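Local coordinates for mandelate racemase/muconate lactonizing enzyme (Roseovarius nubinhibens, PDB 2QDD), which is of unproven function but, as a magnesium-binding member of the mandelate racemase/muconate lactonizing enzyme family, probably acts on a carboxylate substrate through an enolate-like intermediate, at residues Thr6-Phe11 against His77-Asp82; Thr163-Ile168 against Thr194-Arg199. All coordinates share one frame; numbering follows the deposited sequence.

Contact 1 (Thr6-Phe11 against His77-Asp82); sequences TRLTVF and HLLGLD
In the N-terminal domain, Leu-8 on strand 5-22 reaches over to Leu-78 and Leu-79, where helix 64-78 gives out. The side chains meet through apolar contacts. Leu-8 CD1 rests 3.9 Å from Leu-78 CD1 and equally close to Leu-78 CB, the two side chains crossing at about a right angle. In both leucines CG stands anti to the carbonyl carbon (chi1 -47° in Leu-8, -60° in Leu-78), which turns CD1 of each toward the other. Leu-79 meets Leu-8 from a different direction, sliding past it the opposite way with Leu-79 CD1 4.0 Å from Leu-8 CG. Leu-79 CD1 also lies 4.1 Å from Thr-6 O, so it rests against the Thr-6 to Arg-7 peptide. Here the sheet is irregular, because Thr-6 and Arg-7 both face Asp-41 of strand 29-42 in a classic beta bulge. On the helix side the chain swings away in a type II beta turn from Leu-78 to Leu-81, closed by Leu-81 N to Leu-78 O at 3.2 Å. Gly-80 takes a positive phi in this turn, where a CB would press on the carbonyl O of Leu-79. Further in, Leu-8 packs on Ile-40 and Leu-78 on Met-93 of helix 86-96, while Leu-79 lies at the partly exposed margin beside Glu-371.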
loop_
_atom_site.group_PDB
_atom_site.type_symbol
_atom_site.label_atom_id
_atom_site.label_comp_id
_atom_site.label_asym_id
_atom_site.label_seq_id
_atom_site.Cartn_x
_atom_site.Cartn_y
_atom_site.Cartn_z
ATOM N N THR A 6 -51.182 -9.894 0.900
ATOM C CA THR A 6 -52.583 -9.636 0.594
ATOM C C THR A 6 -52.980 -8.225 1.056
ATOM O O THR A 6 -53.769 -7.541 0.388
ATOM C CB THR A 6 -53.470 -10.779 1.193
ATOM O OG1 THR A 6 -53.851 -11.683 0.148
ATOM C CG2 THR A 6 -54.709 -10.272 1.926
ATOM N N ARG A 7 -52.390 -7.794 2.173
ATOM C CA ARG A 7 -52.664 -6.486 2.764
ATOM C C ARG A 7 -51.450 -5.988 3.551
ATOM O O ARG A 7 -50.824 -6.752 4.286
ATOM C CB ARG A 7 -53.874 -6.580 3.695
ATOM C CG ARG A 7 -54.808 -5.373 3.676
ATOM C CD ARG A 7 -56.284 -5.787 3.666
ATOM N NE ARG A 7 -56.528 -7.053 4.361
ATOM C CZ ARG A 7 -57.060 -8.137 3.801
ATOM N NH1 ARG A 7 -57.230 -9.236 4.525
ATOM N NH2 ARG A 7 -57.421 -8.130 2.522
ATOM N N LEU A 8 -51.129 -4.706 3.401
ATOM C CA LEU A 8 -50.203 -4.031 4.303
ATOM C C LEU A 8 -50.919 -2.911 5.040
ATOM O O LEU A 8 -51.540 -2.049 4.419
ATOM C CB LEU A 8 -49.002 -3.475 3.534
ATOM C CG LEU A 8 -48.303 -4.405 2.536
ATOM C CD1 LEU A 8 -47.389 -3.627 1.644
ATOM C CD2 LEU A 8 -47.528 -5.482 3.236
ATOM N N THR A 9 -50.828 -2.926 6.364
ATOM C CA THR A 9 -51.481 -1.915 7.187
ATOM C C THR A 9 -50.465 -1.207 8.066
ATOM O O THR A 9 -49.671 -1.844 8.761
ATOM C CB THR A 9 -52.599 -2.531 8.067
ATOM O OG1 THR A 9 -53.410 -3.406 7.273
ATOM C CG2 THR A 9 -53.485 -1.445 8.666
ATOM N N VAL A 10 -50.515 0.119 8.032
ATOM C CA VAL A 10 -49.527 0.975 8.674
ATOM C C VAL A 10 -50.195 1.673 9.863
ATOM O O VAL A 10 -51.285 2.226 9.730
ATOM C CB VAL A 10 -48.981 2.018 7.659
ATOM C CG1 VAL A 10 -47.956 2.938 8.296
ATOM C CG2 VAL A 10 -48.373 1.316 6.458
ATOM N N PHE A 11 -49.540 1.627 11.018
ATOM C CA PHE A 11 -50.003 2.310 12.220
ATOM C C PHE A 11 -48.940 3.306 12.649
ATOM O O PHE A 11 -47.763 3.124 12.356
ATOM C CB PHE A 11 -50.240 1.306 13.358
ATOM C CG PHE A 11 -51.313 0.291 13.066
ATOM C CD1 PHE A 11 -52.615 0.498 13.503
ATOM C CD2 PHE A 11 -51.020 -0.875 12.364
ATOM C CE1 PHE A 11 -53.613 -0.438 13.235
ATOM C CE2 PHE A 11 -52.010 -1.812 12.090
ATOM C CZ PHE A 11 -53.308 -1.594 12.529
ATOM N N HIS A 77 -45.664 -3.031 -4.874
ATOM C CA HIS A 77 -44.688 -4.010 -5.323
ATOM C C HIS A 77 -44.557 -5.185 -4.368
ATOM O O HIS A 77 -44.160 -6.275 -4.775
ATOM C CB HIS A 77 -43.347 -3.324 -5.579
ATOM C CG HIS A 77 -43.447 -2.176 -6.537
ATOM N ND1 HIS A 77 -43.552 -0.865 -6.123
ATOM C CD2 HIS A 77 -43.499 -2.148 -7.891
ATOM C CE1 HIS A 77 -43.645 -0.077 -7.180
ATOM N NE2 HIS A 77 -43.613 -0.831 -8.264
ATOM N N LEU A 78 -44.911 -4.958 -3.104
ATOM C CA LEU A 78 -44.902 -6.000 -2.073
ATOM C C LEU A 78 -46.153 -6.873 -2.091
ATOM O O LEU A 78 -46.093 -8.059 -1.753
ATOM C CB LEU A 78 -44.741 -5.383 -0.683
ATOM C CG LEU A 78 -43.473 -4.568 -0.442
ATOM C CD1 LEU A 78 -43.625 -3.732 0.820
ATOM C CD2 LEU A 78 -42.241 -5.467 -0.370
ATOM N N LEU A 79 -47.282 -6.269 -2.459
ATOM C CA LEU A 79 -48.516 -6.999 -2.739
ATOM C C LEU A 79 -48.282 -8.072 -3.803
ATOM O O LEU A 79 -47.760 -7.789 -4.885
ATOM C CB LEU A 79 -49.616 -6.025 -3.189
ATOM C CG LEU A 79 -50.684 -5.499 -2.216
ATOM C CD1 LEU A 79 -50.343 -5.651 -0.729
ATOM C CD2 LEU A 79 -51.035 -4.059 -2.551
ATOM N N GLY A 80 -48.642 -9.308 -3.467
ATOM C CA GLY A 80 -48.487 -10.431 -4.385
ATOM C C GLY A 80 -47.215 -11.249 -4.225
ATOM O O GLY A 80 -47.094 -12.327 -4.812
ATOM N N LEU A 81 -46.262 -10.743 -3.446
ATOM C CA LEU A 81 -45.028 -11.481 -3.169
ATOM C C LEU A 81 -45.281 -12.635 -2.202
ATOM O O LEU A 81 -46.143 -12.539 -1.318
ATOM C CB LEU A 81 -43.941 -10.559 -2.600
ATOM C CG LEU A 81 -43.389 -9.398 -3.428
ATOM C CD1 LEU A 81 -42.263 -8.708 -2.675
ATOM C CD2 LEU A 81 -42.917 -9.821 -4.806
ATOM N N ASP A 82 -44.535 -13.721 -2.392
ATOM C CA ASP A 82 -44.347 -14.751 -1.370
ATOM C C ASP A 82 -43.398 -14.238 -0.270
ATOM O O ASP A 82 -42.198 -14.053 -0.519
ATOM C CB ASP A 82 -43.771 -16.011 -2.023
ATOM C CG ASP A 82 -43.966 -17.262 -1.185
ATOM O OD1 ASP A 82 -44.076 -17.167 0.060
ATOM O OD2 ASP A 82 -44.000 -18.361 -1.785
#

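Contact 2 (Thr163-Ile168 against Thr194-Arg199); sequences THSAKI and TFDVNR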
loop_
_atom_site.group_PDB
_atom_site.type_symbol
_atom_site.label_atom_id
_atom_site.label_comp_id
_atom_site.label_asym_id
_atom_site.label_seq_id
_atom_site.Cartn_x
_atom_site.Cartn_y
_atom_site.Cartn_z
ATOM N N THR A 163 -22.980 -4.284 32.554
ATOM C CA THR A 163 -22.336 -3.577 31.455
ATOM C C THR A 163 -22.939 -2.181 31.371
ATOM O O THR A 163 -24.142 -2.008 31.539
ATOM C CB THR A 163 -22.503 -4.330 30.114
ATOM O OG1 THR A 163 -22.238 -5.722 30.313
ATOM C CG2 THR A 163 -21.533 -3.794 29.053
ATOM N N HIS A 164 -22.087 -1.185 31.144
ATOM C CA HIS A 164 -22.484 0.212 31.240
ATOM C C HIS A 164 -21.990 0.995 30.029
ATOM O O HIS A 164 -20.813 0.930 29.669
ATOM C CB HIS A 164 -21.953 0.841 32.536
ATOM C CG HIS A 164 -22.231 0.024 33.759
ATOM N ND1 HIS A 164 -23.488 -0.083 34.314
ATOM C CD2 HIS A 164 -21.419 -0.748 34.519
ATOM C CE1 HIS A 164 -23.435 -0.875 35.369
ATOM N NE2 HIS A 164 -22.191 -1.291 35.516
ATOM N N SER A 165 -22.907 1.725 29.403
ATOM C CA SER A 165 -22.568 2.676 28.361
ATOM C C SER A 165 -22.487 4.072 28.970
ATOM O O SER A 165 -23.510 4.704 29.224
ATOM C CB SER A 165 -23.622 2.633 27.251
ATOM O OG SER A 165 -23.104 3.135 26.036
ATOM N N ALA A 166 -21.263 4.534 29.215
ATOM C CA ALA A 166 -21.023 5.878 29.723
ATOM C C ALA A 166 -20.940 6.886 28.582
ATOM O O ALA A 166 -20.098 6.769 27.691
ATOM C CB ALA A 166 -19.753 5.907 30.558
ATOM N N LYS A 167 -21.826 7.875 28.614
ATOM C CA LYS A 167 -21.945 8.843 27.526
ATOM C C LYS A 167 -21.025 10.038 27.775
ATOM O O LYS A 167 -21.243 10.821 28.702
ATOM C CB LYS A 167 -23.398 9.299 27.359
ATOM C CG LYS A 167 -24.427 8.181 27.395
ATOM C CD LYS A 167 -24.601 7.515 26.043
ATOM C CE LYS A 167 -25.283 6.159 26.190
ATOM N NZ LYS A 167 -25.375 5.446 24.884
ATOM N N ILE A 168 -19.984 10.154 26.955
ATOM C CA ILE A 168 -19.029 11.258 27.044
ATOM C C ILE A 168 -19.001 12.030 25.723
ATOM O O ILE A 168 -19.801 11.754 24.824
ATOM C CB ILE A 168 -17.608 10.769 27.421
ATOM C CG1 ILE A 168 -17.105 9.731 26.414
ATOM C CG2 ILE A 168 -17.582 10.218 28.852
ATOM C CD1 ILE A 168 -15.612 9.597 26.374
ATOM N N THR A 194 -18.339 0.703 28.275
ATOM C CA THR A 194 -18.074 1.283 26.968
ATOM C C THR A 194 -18.225 2.799 27.096
ATOM O O THR A 194 -19.228 3.279 27.620
ATOM C CB THR A 194 -19.078 0.727 25.912
ATOM O OG1 THR A 194 -18.922 -0.694 25.806
ATOM C CG2 THR A 194 -18.865 1.355 24.531
ATOM N N PHE A 195 -17.226 3.547 26.632
ATOM C CA PHE A 195 -17.349 4.998 26.514
ATOM C C PHE A 195 -17.890 5.385 25.155
ATOM O O PHE A 195 -17.203 5.248 24.141
ATOM C CB PHE A 195 -16.019 5.698 26.797
ATOM C CG PHE A 195 -15.534 5.515 28.203
ATOM C CD1 PHE A 195 -14.561 4.573 28.493
ATOM C CD2 PHE A 195 -16.068 6.272 29.240
ATOM C CE1 PHE A 195 -14.112 4.389 29.795
ATOM C CE2 PHE A 195 -15.628 6.098 30.545
ATOM C CZ PHE A 195 -14.648 5.152 30.827
ATOM N N ASP A 196 -19.135 5.862 25.153
ATOM C CA ASP A 196 -19.860 6.206 23.933
ATOM C C ASP A 196 -19.801 7.714 23.687
ATOM O O ASP A 196 -20.332 8.518 24.461
ATOM C CB ASP A 196 -21.309 5.710 24.011
ATOM C CG ASP A 196 -22.115 6.006 22.748
ATOM O OD1 ASP A 196 -21.529 6.271 21.670
ATOM O OD2 ASP A 196 -23.362 5.961 22.836
ATOM N N VAL A 197 -19.146 8.071 22.591
ATOM C CA VAL A 197 -18.757 9.444 22.296
ATOM C C VAL A 197 -19.844 10.042 21.413
ATOM O O VAL A 197 -20.044 11.263 21.396
ATOM C CB VAL A 197 -17.386 9.460 21.565
ATOM C CG1 VAL A 197 -16.953 10.859 21.203
ATOM C CG2 VAL A 197 -16.318 8.780 22.415
ATOM N N ASN A 198 -20.559 9.141 20.729
ATOM C CA ASN A 198 -21.532 9.464 19.686
ATOM C C ASN A 198 -21.149 10.596 18.758
ATOM O O ASN A 198 -21.842 11.614 18.633
ATOM C CB ASN A 198 -22.951 9.613 20.230
ATOM C CG ASN A 198 -23.951 8.778 19.451
ATOM O OD1 ASN A 198 -24.656 7.944 20.025
ATOM N ND2 ASN A 198 -24.012 8.991 18.131
ATOM N N ARG A 199 -20.008 10.386 18.095
ATOM C CA ARG A 199 -19.505 11.240 17.003
ATOM C C ARG A 199 -19.131 12.679 17.381
ATOM O O ARG A 199 -18.913 13.513 16.504
ATOM C CB ARG A 199 -20.433 11.208 15.778
ATOM C CG ARG A 199 -20.753 9.815 15.273
ATOM C CD ARG A 199 -21.823 9.840 14.207
ATOM N NE ARG A 199 -23.153 9.939 14.801
ATOM C CZ ARG A 199 -24.293 9.916 14.118
ATOM N NH1 ARG A 199 -25.448 10.005 14.765
ATOM N NH2 ARG A 199 -24.286 9.793 12.796
#
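Lys-167 and Asp-196 meet at the ends of neighbouring parallel strands, 163-167 and 192-196, which with helix 173-185 form a beta-alpha-beta unit of the C-terminal barrel. The ladder runs from Thr-194 N to His-164 O (2.8 Å) up to Ile-168 N to Asp-196 O (3.0 Å), and places Ser-165 beside Thr-194, Ala-166 beside Phe-195 and Lys-167 beside Asp-196.

The tight part lies on the face carrying Ala-166 and Phe-195. Ala-166 CB sits 3.9 Å from Phe-195 CD2. Ile-168, with CG1 in the crowded position between backbone N and carbonyl carbon, brings CD1 to 3.9 Å from Phe-195 CB and 4.1 Å from Val-197 CG2. Helix 173-185 covers this layer through Ile-180 and Ile-183.

The opposite face is polar and looser, and opens toward the partly exposed Lys-167 and Asn-198. The lysine chain bends at chi2 (-84°) and runs alongside Asp-196, which holds CG anti to its backbone N (chi1 -178°). Lys-167 NZ forms a 2.9 Å salt bridge with Asp-196 OD2, which accepts through its anti lone pair, and NZ also makes a weak bond with Ser-165 OG. Asp-196 OD1 accepts from Asn-198 N at 3.2 Å, the donor standing 54° above the carboxylate plane, an Asx turn.

Asp-196 is a magnesium ligand, as are Glu-220, Asp-243 and Glu-244, though this chain holds no metal. An alanine here would probably leave Lys-167 without its charged mate, undo the Asx turn and cost the magnesium site one of its ligands. With OD1 close to Glu-220 OE2, like charges face each other, a strain that the bound cation would probably relieve.

Contacts 1 and 2 lie on opposite sides of the chain's centre, their centres about 39 Å apart, and share no secondary-structure element. Contact 1 is the more peripheral: a partly buried meeting of an inner sheet strand with a helix end and its following turn in the N-terminal domain, carried mainly by three leucines, one methyl resting on the Thr-6/Arg-7 peptide, and away from the magnesium ligands. Contact 2 is buried, joins two adjacent strands of the barrel domain, and depends on a backbone ladder that contact 1 lacks. Greasy packing appears in both, but in contact 2 it occupies one face of the sheet, while the other bears polar and charged groups, among them the magnesium ligand Asp-196.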